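Local coordinates for protein transcriptional activator, putative (Pyrococcus furiosus, PDB 1RTW) that is of unknown function but belongs, as a putative transcriptional activator, to the all-helical TENA/THI-4/PQQC family, at residues I24-N29 / E134-V139; N35-L40 / L90-N95; A124-E129 / E163-I168. One frame throughout, in Å; residues are numbered along the deposited sequence.

Contact 1: I24-N29 / E134-V139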
loop_
_atom_site.group_PDB
_atom_site.type_symbol
_atom_site.label_atom_id
_atom_site.label_comp_id
_atom_site.label_asym_id
_atom_site.label_seq_id
_atom_site.Cartn_x
_atom_site.Cartn_y
_atom_site.Cartn_z
ATOM N N ILE B 24 -23.224 30.287 -5.721
ATOM C CA ILE B 24 -24.116 31.433 -5.887
ATOM C C ILE B 24 -24.781 31.343 -7.251
ATOM O O ILE B 24 -25.977 31.608 -7.394
ATOM C CB ILE B 24 -23.345 32.769 -5.844
ATOM C CG1 ILE B 24 -22.726 32.986 -4.467
ATOM C CG2 ILE B 24 -24.269 33.926 -6.209
ATOM C CD1 ILE B 24 -21.803 34.193 -4.408
ATOM N N GLU B 25 -23.999 30.950 -8.249
ATOM C CA GLU B 25 -24.509 30.851 -9.602
ATOM C C GLU B 25 -25.455 29.681 -9.772
ATOM O O GLU B 25 -26.414 29.767 -10.534
ATOM C CB GLU B 25 -23.357 30.809 -10.600
ATOM C CG GLU B 25 -22.505 32.068 -10.543
ATOM C CD GLU B 25 -21.432 32.129 -11.608
ATOM O OE1 GLU B 25 -21.255 31.159 -12.372
ATOM O OE2 GLU B 25 -20.763 33.173 -11.673
HETATM N N MSE B 26 -25.192 28.593 -9.055
HETATM C CA MSE B 26 -26.067 27.427 -9.099
HETATM C C MSE B 26 -27.417 27.835 -8.497
HETATM O O MSE B 26 -28.476 27.526 -9.052
HETATM C CB MSE B 26 -25.481 26.280 -8.267
HETATM C CG MSE B 26 -24.306 25.548 -8.893
HETATM SE SE MSE B 26 -24.797 24.303 -10.293
HETATM C CE MSE B 26 -26.355 23.534 -9.486
ATOM N N ALA B 27 -27.349 28.570 -7.387
ATOM C CA ALA B 27 -28.525 29.037 -6.650
ATOM C C ALA B 27 -29.362 30.082 -7.379
ATOM O O ALA B 27 -30.585 30.088 -7.254
ATOM C CB ALA B 27 -28.118 29.560 -5.273
ATOM N N GLU B 28 -28.704 30.959 -8.132
ATOM C CA GLU B 28 -29.390 32.007 -8.876
ATOM C C GLU B 28 -29.592 31.619 -10.334
ATOM O O GLU B 28 -30.173 32.380 -11.106
ATOM C CB GLU B 28 -28.590 33.311 -8.804
ATOM C CG GLU B 28 -28.408 33.862 -7.386
ATOM C CD GLU B 28 -27.604 35.162 -7.337
ATOM O OE1 GLU B 28 -27.251 35.700 -8.410
ATOM O OE2 GLU B 28 -27.324 35.652 -6.216
ATOM N N ASN B 29 -29.105 30.436 -10.701
ATOM C CA ASN B 29 -29.192 29.919 -12.068
ATOM C C ASN B 29 -28.451 30.736 -13.113
ATOM O O ASN B 29 -28.705 30.609 -14.316
ATOM C CB ASN B 29 -30.638 29.701 -12.492
ATOM C CG ASN B 29 -31.055 28.261 -12.360
ATOM O OD1 ASN B 29 -31.691 27.874 -11.376
ATOM N ND2 ASN B 29 -30.667 27.443 -13.336
ATOM N N GLU B 134 -22.600 20.442 3.295
ATOM C CA GLU B 134 -22.844 21.848 3.606
ATOM C C GLU B 134 -23.022 22.732 2.370
ATOM O O GLU B 134 -23.968 23.522 2.299
ATOM C CB GLU B 134 -21.722 22.403 4.488
ATOM C CG GLU B 134 -21.688 21.813 5.892
ATOM C CD GLU B 134 -22.973 22.046 6.665
ATOM O OE1 GLU B 134 -23.560 23.141 6.543
ATOM O OE2 GLU B 134 -23.400 21.132 7.399
ATOM N N ALA B 135 -22.134 22.574 1.387
ATOM C CA ALA B 135 -22.181 23.369 0.158
ATOM C C ALA B 135 -23.478 23.197 -0.609
ATOM O O ALA B 135 -24.120 24.175 -0.985
ATOM C CB ALA B 135 -21.003 23.028 -0.732
ATOM N N TRP B 136 -23.861 21.948 -0.836
ATOM C CA TRP B 136 -25.078 21.656 -1.563
ATOM C C TRP B 136 -26.318 21.953 -0.724
ATOM O O TRP B 136 -27.392 22.204 -1.264
ATOM C CB TRP B 136 -25.043 20.224 -2.090
ATOM C CG TRP B 136 -23.970 20.078 -3.126
ATOM C CD1 TRP B 136 -22.716 19.557 -2.947
ATOM C CD2 TRP B 136 -24.013 20.560 -4.473
ATOM N NE1 TRP B 136 -21.980 19.692 -4.093
ATOM C CE2 TRP B 136 -22.745 20.298 -5.042
ATOM C CE3 TRP B 136 -24.994 21.181 -5.249
ATOM C CZ2 TRP B 136 -22.437 20.654 -6.359
ATOM C CZ3 TRP B 136 -24.683 21.533 -6.557
ATOM C CH2 TRP B 136 -23.416 21.262 -7.098
ATOM N N LYS B 137 -26.154 21.972 0.594
ATOM C CA LYS B 137 -27.265 22.289 1.483
ATOM C C LYS B 137 -27.502 23.794 1.328
ATOM O O LYS B 137 -28.645 24.248 1.244
ATOM C CB LYS B 137 -26.916 21.941 2.932
ATOM C CG LYS B 137 -28.125 21.738 3.829
ATOM C CD LYS B 137 -27.759 21.023 5.125
ATOM C CE LYS B 137 -26.757 21.815 5.955
ATOM N NZ LYS B 137 -26.389 21.104 7.212
ATOM N N TRP B 138 -26.407 24.551 1.237
ATOM C CA TRP B 138 -26.489 25.991 1.055
ATOM C C TRP B 138 -27.223 26.275 -0.248
ATOM O O TRP B 138 -28.092 27.144 -0.306
ATOM C CB TRP B 138 -25.098 26.619 0.989
ATOM C CG TRP B 138 -25.142 28.131 0.937
ATOM C CD1 TRP B 138 -25.070 28.985 1.997
ATOM C CD2 TRP B 138 -25.317 28.953 -0.226
ATOM N NE1 TRP B 138 -25.196 30.286 1.571
ATOM C CE2 TRP B 138 -25.349 30.294 0.214
ATOM C CE3 TRP B 138 -25.456 28.685 -1.592
ATOM C CZ2 TRP B 138 -25.509 31.371 -0.671
ATOM C CZ3 TRP B 138 -25.616 29.757 -2.472
ATOM C CH2 TRP B 138 -25.644 31.085 -2.003
ATOM N N VAL B 139 -26.856 25.544 -1.294
ATOM C CA VAL B 139 -27.483 25.713 -2.593
ATOM C C VAL B 139 -28.985 25.433 -2.546
ATOM O O VAL B 139 -29.773 26.209 -3.078
ATOM C CB VAL B 139 -26.804 24.835 -3.661
ATOM C CG1 VAL B 139 -27.589 24.877 -4.953
ATOM C CG2 VAL B 139 -25.391 25.329 -3.914
#
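Trp138 holds CG anti to its backbone N (chi1 -174°), which carries the end of the indole over to 24-29, whereas Trp136 sets CG beside its own N and sends its ring to a different side. Trp138 brings its six-membered ring against the helix: CZ3 lies 3.8 Å from Ala27 CB and 4.1 Å from the backbone N of Ile24, both oblique to the ring. Trp138 CH2 makes a plain apolar touch with Ile24 CG1 at 4.3 Å. Met26, a selenomethionine, is bent at chi2 and chi3, so its terminal methyl is turned to the rim of the second indole, where CE meets Trp136 CZ3 at 3.9 Å in the ring plane. Between the two rings, Val139 CG1 closes on Met26 CB at 4.2 Å. Ala27 carries the nearest backbone approach, 5.3 Å from its CA to that of Val139, consistent with its small side chain. Leu23 of the same helix, 21-28, also touches Trp138 and Val139, and Ile153 of helix 150-157 touches Met26, Trp136 and Val139. The axes of the short helical segments 24-28 and 134-139 approach to 9.7 Å and cross at -33°, forming an apolar helix-helix interface of the helical TENA/THI-4/PQQC fold.

Contact 2: N35-L40 / L90-N95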
loop_
_atom_site.group_PDB
_atom_site.type_symbol
_atom_site.label_atom_id
_atom_site.label_comp_id
_atom_site.label_asym_id
_atom_site.label_seq_id
_atom_site.Cartn_x
_atom_site.Cartn_y
_atom_site.Cartn_z
ATOM N N ASN B 35 -19.148 26.369 -17.536
ATOM C CA ASN B 35 -18.621 26.265 -16.184
ATOM C C ASN B 35 -19.099 24.988 -15.500
ATOM O O ASN B 35 -18.327 24.326 -14.808
ATOM C CB ASN B 35 -18.990 27.510 -15.379
ATOM C CG ASN B 35 -18.416 28.784 -15.988
ATOM O OD1 ASN B 35 -19.088 29.810 -16.060
ATOM N ND2 ASN B 35 -17.170 28.714 -16.445
ATOM N N PHE B 36 -20.360 24.626 -15.726
ATOM C CA PHE B 36 -20.904 23.411 -15.147
ATOM C C PHE B 36 -20.248 22.187 -15.780
ATOM O O PHE B 36 -19.952 21.209 -15.087
ATOM C CB PHE B 36 -22.425 23.322 -15.336
ATOM C CG PHE B 36 -23.010 22.045 -14.823
ATOM C CD1 PHE B 36 -23.259 21.879 -13.461
ATOM C CD2 PHE B 36 -23.235 20.974 -15.685
ATOM C CE1 PHE B 36 -23.711 20.665 -12.966
ATOM C CE2 PHE B 36 -23.688 19.751 -15.196
ATOM C CZ PHE B 36 -23.923 19.599 -13.831
ATOM N N GLU B 37 -20.033 22.235 -17.093
ATOM C CA GLU B 37 -19.418 21.115 -17.794
ATOM C C GLU B 37 -18.020 20.825 -17.267
ATOM O O GLU B 37 -17.671 19.669 -17.025
ATOM C CB GLU B 37 -19.378 21.362 -19.301
ATOM C CG GLU B 37 -18.663 20.257 -20.071
ATOM C CD GLU B 37 -18.889 20.308 -21.588
ATOM O OE1 GLU B 37 -19.967 20.764 -22.039
ATOM O OE2 GLU B 37 -17.989 19.854 -22.329
ATOM N N LYS B 38 -17.231 21.875 -17.078
ATOM C CA LYS B 38 -15.875 21.728 -16.574
ATOM C C LYS B 38 -15.897 21.135 -15.163
ATOM O O LYS B 38 -15.092 20.264 -14.840
ATOM C CB LYS B 38 -15.149 23.080 -16.592
ATOM C CG LYS B 38 -13.669 22.993 -16.269
ATOM C CD LYS B 38 -12.925 24.213 -16.766
ATOM C CE LYS B 38 -12.886 24.261 -18.287
ATOM N NZ LYS B 38 -12.155 23.084 -18.845
ATOM N N TRP B 39 -16.834 21.586 -14.333
ATOM C CA TRP B 39 -16.944 21.057 -12.982
ATOM C C TRP B 39 -17.319 19.580 -13.027
ATOM O O TRP B 39 -16.779 18.782 -12.273
ATOM C CB TRP B 39 -17.984 21.821 -12.149
ATOM C CG TRP B 39 -18.295 21.106 -10.851
ATOM C CD1 TRP B 39 -17.563 21.143 -9.698
ATOM C CD2 TRP B 39 -19.357 20.166 -10.620
ATOM N NE1 TRP B 39 -18.093 20.279 -8.772
ATOM C CE2 TRP B 39 -19.192 19.666 -9.311
ATOM C CE3 TRP B 39 -20.426 19.694 -11.397
ATOM C CZ2 TRP B 39 -20.060 18.706 -8.758
ATOM C CZ3 TRP B 39 -21.289 18.739 -10.845
ATOM C CH2 TRP B 39 -21.100 18.258 -9.538
ATOM N N LEU B 40 -18.242 19.237 -13.923
ATOM C CA LEU B 40 -18.728 17.873 -14.086
ATOM C C LEU B 40 -17.608 16.895 -14.441
ATOM O O LEU B 40 -17.417 15.892 -13.757
ATOM C CB LEU B 40 -19.812 17.838 -15.167
ATOM C CG LEU B 40 -20.657 16.574 -15.281
ATOM C CD1 LEU B 40 -21.703 16.562 -14.186
ATOM C CD2 LEU B 40 -21.320 16.524 -16.631
ATOM N N LEU B 90 -26.810 15.727 -21.624
ATOM C CA LEU B 90 -26.161 16.954 -22.054
ATOM C C LEU B 90 -25.213 16.745 -23.237
ATOM O O LEU B 90 -24.559 17.690 -23.680
ATOM C CB LEU B 90 -25.396 17.576 -20.883
ATOM C CG LEU B 90 -26.037 18.676 -20.032
ATOM C CD1 LEU B 90 -27.491 18.381 -19.734
ATOM C CD2 LEU B 90 -25.236 18.837 -18.748
ATOM N N GLY B 91 -25.134 15.512 -23.738
ATOM C CA GLY B 91 -24.254 15.204 -24.859
ATOM C C GLY B 91 -22.823 15.638 -24.597
ATOM O O GLY B 91 -22.113 16.111 -25.491
ATOM N N ILE B 92 -22.405 15.469 -23.347
ATOM C CA ILE B 92 -21.077 15.858 -22.905
ATOM C C ILE B 92 -20.180 14.645 -22.648
ATOM O O ILE B 92 -20.645 13.586 -22.230
ATOM C CB ILE B 92 -21.196 16.805 -21.667
ATOM C CG1 ILE B 92 -19.867 16.935 -20.916
ATOM C CG2 ILE B 92 -22.332 16.352 -20.758
ATOM C CD1 ILE B 92 -19.700 15.965 -19.760
ATOM N N SER B 93 -18.899 14.798 -22.965
ATOM C CA SER B 93 -17.916 13.736 -22.786
ATOM C C SER B 93 -17.138 13.866 -21.478
ATOM O O SER B 93 -16.675 14.956 -21.123
ATOM C CB SER B 93 -16.936 13.721 -23.955
ATOM O OG SER B 93 -15.855 12.848 -23.677
ATOM N N LEU B 94 -16.953 12.734 -20.802
ATOM C CA LEU B 94 -16.240 12.689 -19.524
ATOM C C LEU B 94 -14.802 12.214 -19.691
ATOM O O LEU B 94 -14.065 12.092 -18.715
ATOM C CB LEU B 94 -16.973 11.752 -18.555
ATOM C CG LEU B 94 -18.429 12.098 -18.212
ATOM C CD1 LEU B 94 -19.184 10.873 -17.735
ATOM C CD2 LEU B 94 -18.484 13.189 -17.176
ATOM N N ASN B 95 -14.395 11.984 -20.933
ATOM C CA ASN B 95 -13.057 11.487 -21.236
ATOM C C ASN B 95 -11.997 12.552 -21.505
ATOM O O ASN B 95 -10.888 12.236 -21.954
ATOM C CB ASN B 95 -13.137 10.524 -22.420
ATOM C CG ASN B 95 -14.002 9.311 -22.127
ATOM O OD1 ASN B 95 -14.891 8.957 -22.908
ATOM N ND2 ASN B 95 -13.741 8.661 -20.995
#
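Ser93 OG is gripped by one bond among the atoms of the two segments: the backbone N of Asn95 donates to it at 3.2 Å, nearly straight at 161°, forming an ST turn. That turn shapes the loop 90-95, which leaves helix 66-89 at Gly91 through a Schellman motif with positive phi and then runs past the side of helix 35-40. The contact itself is made by side chains set out along the helix. Nearest its start, Phe36 swings its ring out with CG anti to the backbone N, and CE2 meets Leu90 CD2 at 4.0 Å, the two side chains crossing at about a right angle. Glu37, extended beyond CG, reaches tip to tip toward Ile92; its CD lies 3.6 Å from Ile92 CG1, and CG is just as close, so the methylene and the carboxyl carbon both rest against the isoleucine. Ile92 has CG1 anti to its N and CG2 in the crowded position between N and the carbonyl carbon, with chi2 at -94°, well off the staggered position. This sends CD1 onward along the helix to Leu40, whose CD2 meets it obliquely at 3.6 Å. Leu40 CD2 also touches Leu94 CD2, more loosely at 4.4 Å. Beyond the two segments, Ala87 on helix 66-89 touches both Ile92 and Leu94, Phe83 packs on Leu40, and Tyr149 stacks on the Phe36 ring. The loop thus meets helix 33-60 through methyl, methylene and ring carbons and the Glu37 carboxyl carbon, consistent with its being held largely by shape and the burial of apolar surface, with the Glu37 carboxylate lying over the partly exposed margin of the apolar patch.

Contact 3: A124-E129 / E163-I168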
loop_
_atom_site.group_PDB
_atom_site.type_symbol
_atom_site.label_atom_id
_atom_site.label_comp_id
_atom_site.label_asym_id
_atom_site.label_seq_id
_atom_site.Cartn_x
_atom_site.Cartn_y
_atom_site.Cartn_z
ATOM N N ALA B 124 -10.021 12.588 6.748
ATOM C CA ALA B 124 -10.113 13.134 5.389
ATOM C C ALA B 124 -11.476 12.802 4.774
ATOM O O ALA B 124 -12.071 13.632 4.076
ATOM C CB ALA B 124 -8.995 12.590 4.507
ATOM N N LEU B 125 -11.971 11.595 5.059
ATOM C CA LEU B 125 -13.260 11.164 4.549
ATOM C C LEU B 125 -14.356 12.092 5.072
ATOM O O LEU B 125 -15.133 12.638 4.296
ATOM C CB LEU B 125 -13.557 9.722 4.961
ATOM C CG LEU B 125 -14.964 9.230 4.579
ATOM C CD1 LEU B 125 -15.088 9.153 3.063
ATOM C CD2 LEU B 125 -15.206 7.883 5.186
ATOM N N TYR B 126 -14.386 12.282 6.390
ATOM C CA TYR B 126 -15.374 13.148 7.028
ATOM C C TYR B 126 -15.391 14.522 6.391
ATOM O O TYR B 126 -16.440 15.013 5.982
ATOM C CB TYR B 126 -15.079 13.308 8.529
ATOM C CG TYR B 126 -16.019 14.275 9.225
ATOM C CD1 TYR B 126 -17.399 14.099 9.158
ATOM C CD2 TYR B 126 -15.528 15.381 9.916
ATOM C CE1 TYR B 126 -18.267 14.994 9.758
ATOM C CE2 TYR B 126 -16.391 16.290 10.530
ATOM C CZ TYR B 126 -17.763 16.090 10.443
ATOM O OH TYR B 126 -18.639 16.980 11.026
ATOM N N CYS B 127 -14.218 15.139 6.337
ATOM C CA CYS B 127 -14.059 16.464 5.762
ATOM C C CYS B 127 -14.661 16.576 4.358
ATOM O O CYS B 127 -15.477 17.451 4.098
ATOM C CB CYS B 127 -12.574 16.829 5.748
ATOM S SG CYS B 127 -12.203 18.485 5.170
ATOM N N GLU B 128 -14.269 15.675 3.465
ATOM C CA GLU B 128 -14.770 15.651 2.089
ATOM C C GLU B 128 -16.296 15.507 1.979
ATOM O O GLU B 128 -16.928 16.127 1.123
ATOM C CB GLU B 128 -14.101 14.496 1.329
ATOM C CG GLU B 128 -14.964 13.870 0.210
ATOM C CD GLU B 128 -14.803 12.359 0.093
ATOM O OE1 GLU B 128 -14.155 11.733 0.948
ATOM O OE2 GLU B 128 -15.317 11.774 -0.871
ATOM N N GLU B 129 -16.872 14.627 2.792
ATOM C CA GLU B 129 -18.317 14.408 2.746
ATOM C C GLU B 129 -19.074 15.544 3.404
ATOM O O GLU B 129 -20.064 16.023 2.870
ATOM C CB GLU B 129 -18.695 13.066 3.396
ATOM C CG GLU B 129 -17.945 11.845 2.849
ATOM C CD GLU B 129 -18.219 11.568 1.373
ATOM O OE1 GLU B 129 -18.265 12.524 0.595
ATOM O OE2 GLU B 129 -18.353 10.396 0.970
ATOM N N GLU B 163 -27.463 11.732 6.734
ATOM C CA GLU B 163 -27.426 10.648 7.703
ATOM C C GLU B 163 -26.090 9.929 7.567
ATOM O O GLU B 163 -25.488 9.511 8.554
ATOM C CB GLU B 163 -28.601 9.692 7.479
ATOM C CG GLU B 163 -29.941 10.310 7.861
ATOM C CD GLU B 163 -31.135 9.433 7.529
ATOM O OE1 GLU B 163 -31.149 8.796 6.455
ATOM O OE2 GLU B 163 -32.074 9.390 8.347
ATOM N N TYR B 164 -25.638 9.807 6.327
ATOM C CA TYR B 164 -24.368 9.182 6.003
ATOM C C TYR B 164 -23.242 10.027 6.618
ATOM O O TYR B 164 -22.307 9.489 7.214
ATOM C CB TYR B 164 -24.244 9.081 4.477
ATOM C CG TYR B 164 -22.840 8.884 3.950
ATOM C CD1 TYR B 164 -22.071 7.790 4.345
ATOM C CD2 TYR B 164 -22.280 9.802 3.056
ATOM C CE1 TYR B 164 -20.785 7.614 3.870
ATOM C CE2 TYR B 164 -20.991 9.638 2.569
ATOM C CZ TYR B 164 -20.248 8.543 2.980
ATOM O OH TYR B 164 -18.972 8.363 2.501
ATOM N N VAL B 165 -23.365 11.349 6.514
ATOM C CA VAL B 165 -22.380 12.264 7.077
ATOM C C VAL B 165 -22.388 12.153 8.599
ATOM O O VAL B 165 -21.333 12.087 9.231
ATOM C CB VAL B 165 -22.668 13.734 6.668
ATOM C CG1 VAL B 165 -21.790 14.690 7.455
ATOM C CG2 VAL B 165 -22.421 13.916 5.183
ATOM N N LYS B 166 -23.587 12.111 9.175
ATOM C CA LYS B 166 -23.747 11.998 10.620
ATOM C C LYS B 166 -23.136 10.688 11.117
ATOM O O LYS B 166 -22.524 10.642 12.191
ATOM C CB LYS B 166 -25.231 12.060 10.993
ATOM C CG LYS B 166 -25.506 12.120 12.493
ATOM C CD LYS B 166 -25.027 13.431 13.117
ATOM C CE LYS B 166 -25.808 14.631 12.589
ATOM N NZ LYS B 166 -27.271 14.518 12.860
ATOM N N ARG B 167 -23.279 9.641 10.309
ATOM C CA ARG B 167 -22.754 8.324 10.637
ATOM C C ARG B 167 -21.223 8.340 10.652
ATOM O O ARG B 167 -20.607 7.715 11.517
ATOM C CB ARG B 167 -23.282 7.281 9.651
ATOM C CG ARG B 167 -23.067 5.846 10.087
ATOM C CD ARG B 167 -23.640 4.853 9.073
ATOM N NE ARG B 167 -23.414 3.465 9.491
ATOM C CZ ARG B 167 -23.542 2.396 8.702
ATOM N NH1 ARG B 167 -23.900 2.535 7.429
ATOM N NH2 ARG B 167 -23.306 1.182 9.187
ATOM N N ILE B 168 -20.617 9.077 9.715
ATOM C CA ILE B 168 -19.158 9.188 9.642
ATOM C C ILE B 168 -18.664 9.980 10.852
ATOM O O ILE B 168 -17.662 9.626 11.485
ATOM C CB ILE B 168 -18.702 9.905 8.333
ATOM C CG1 ILE B 168 -18.960 9.007 7.117
ATOM C CG2 ILE B 168 -17.224 10.236 8.389
ATOM C CD1 ILE B 168 -18.865 9.733 5.801
#
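Glu129 keeps CG beside its backbone N and bends again at chi2 (-63°), so the chain folds back and presents its carboxylate to the neighbouring helix. Tyr164 does the opposite: CG is anti to its N, and the ring extends across the gap until the hydroxyl reaches that carboxylate. Tyr164 OH donates to Glu129 OE2 at 2.6 Å, a short bond that uses the anti lone pair of the oxygen, the one facing away from OE1. OE2 meets the phenol at its edge, near the ring plane, and also lies 3.2 Å from Tyr164 CE2; the carboxylate plane is turned 79° from the ring. The helices 124-129 and 163-168 cross at -153° with axes 9.8 Å apart, a buried antiparallel helix-helix contact of the TENA/THI-4/PQQC fold, with Phe53 and Met54 of helix 33-60 closing on Leu125 and Tyr164. Ile168 fills the middle of this interface through both its branches. CG1 lies beside the backbone N, and CD1 stands over one face of Tyr164, 3.3 Å above the plane and toward the rim, while also touching Glu129 CG at 3.7 Å. The other branch, CG2 anti to the N, meets Tyr126 CB at 3.7 Å. Tyr126 itself points CG anti to its N, and its CE1 lies 4.2 Å from Val165 CG1; the other methyl of Val165, CG2, is 3.9 Å from the carbonyl O of Glu129. Leu125 crosses Ile168 at about a right angle. A phosphate ion, probably from the crystallisation liquor, sits close to Glu129 OE1 and Glu128 OE2, and the neighbouring negative charge could shift the ionisation of these groups.

In the fold
Contacts 1 and 3 both use helix 118-142, at segments 134-139 and 124-129, and their centres are 20 Å apart; nearest atoms stay about 5 Å apart. Along the sequence their segments alternate, so the two closures cross in chain order. Contact 2 is nested inside the loop closed by contact 1, with centres 18 Å apart, and touches it directly: Trp136 CZ2 packs on Trp39 CZ2 at 3.9 Å, and Met26 SE lies 4.3 Å from Phe36 CD1. Contacts 2 and 3 sit on opposite sides of the chain's centre, 26 Å between centres. The phosphate lies at contact 3, whose centre, about 9 Å from the centre of the chain, is the nearest of the three.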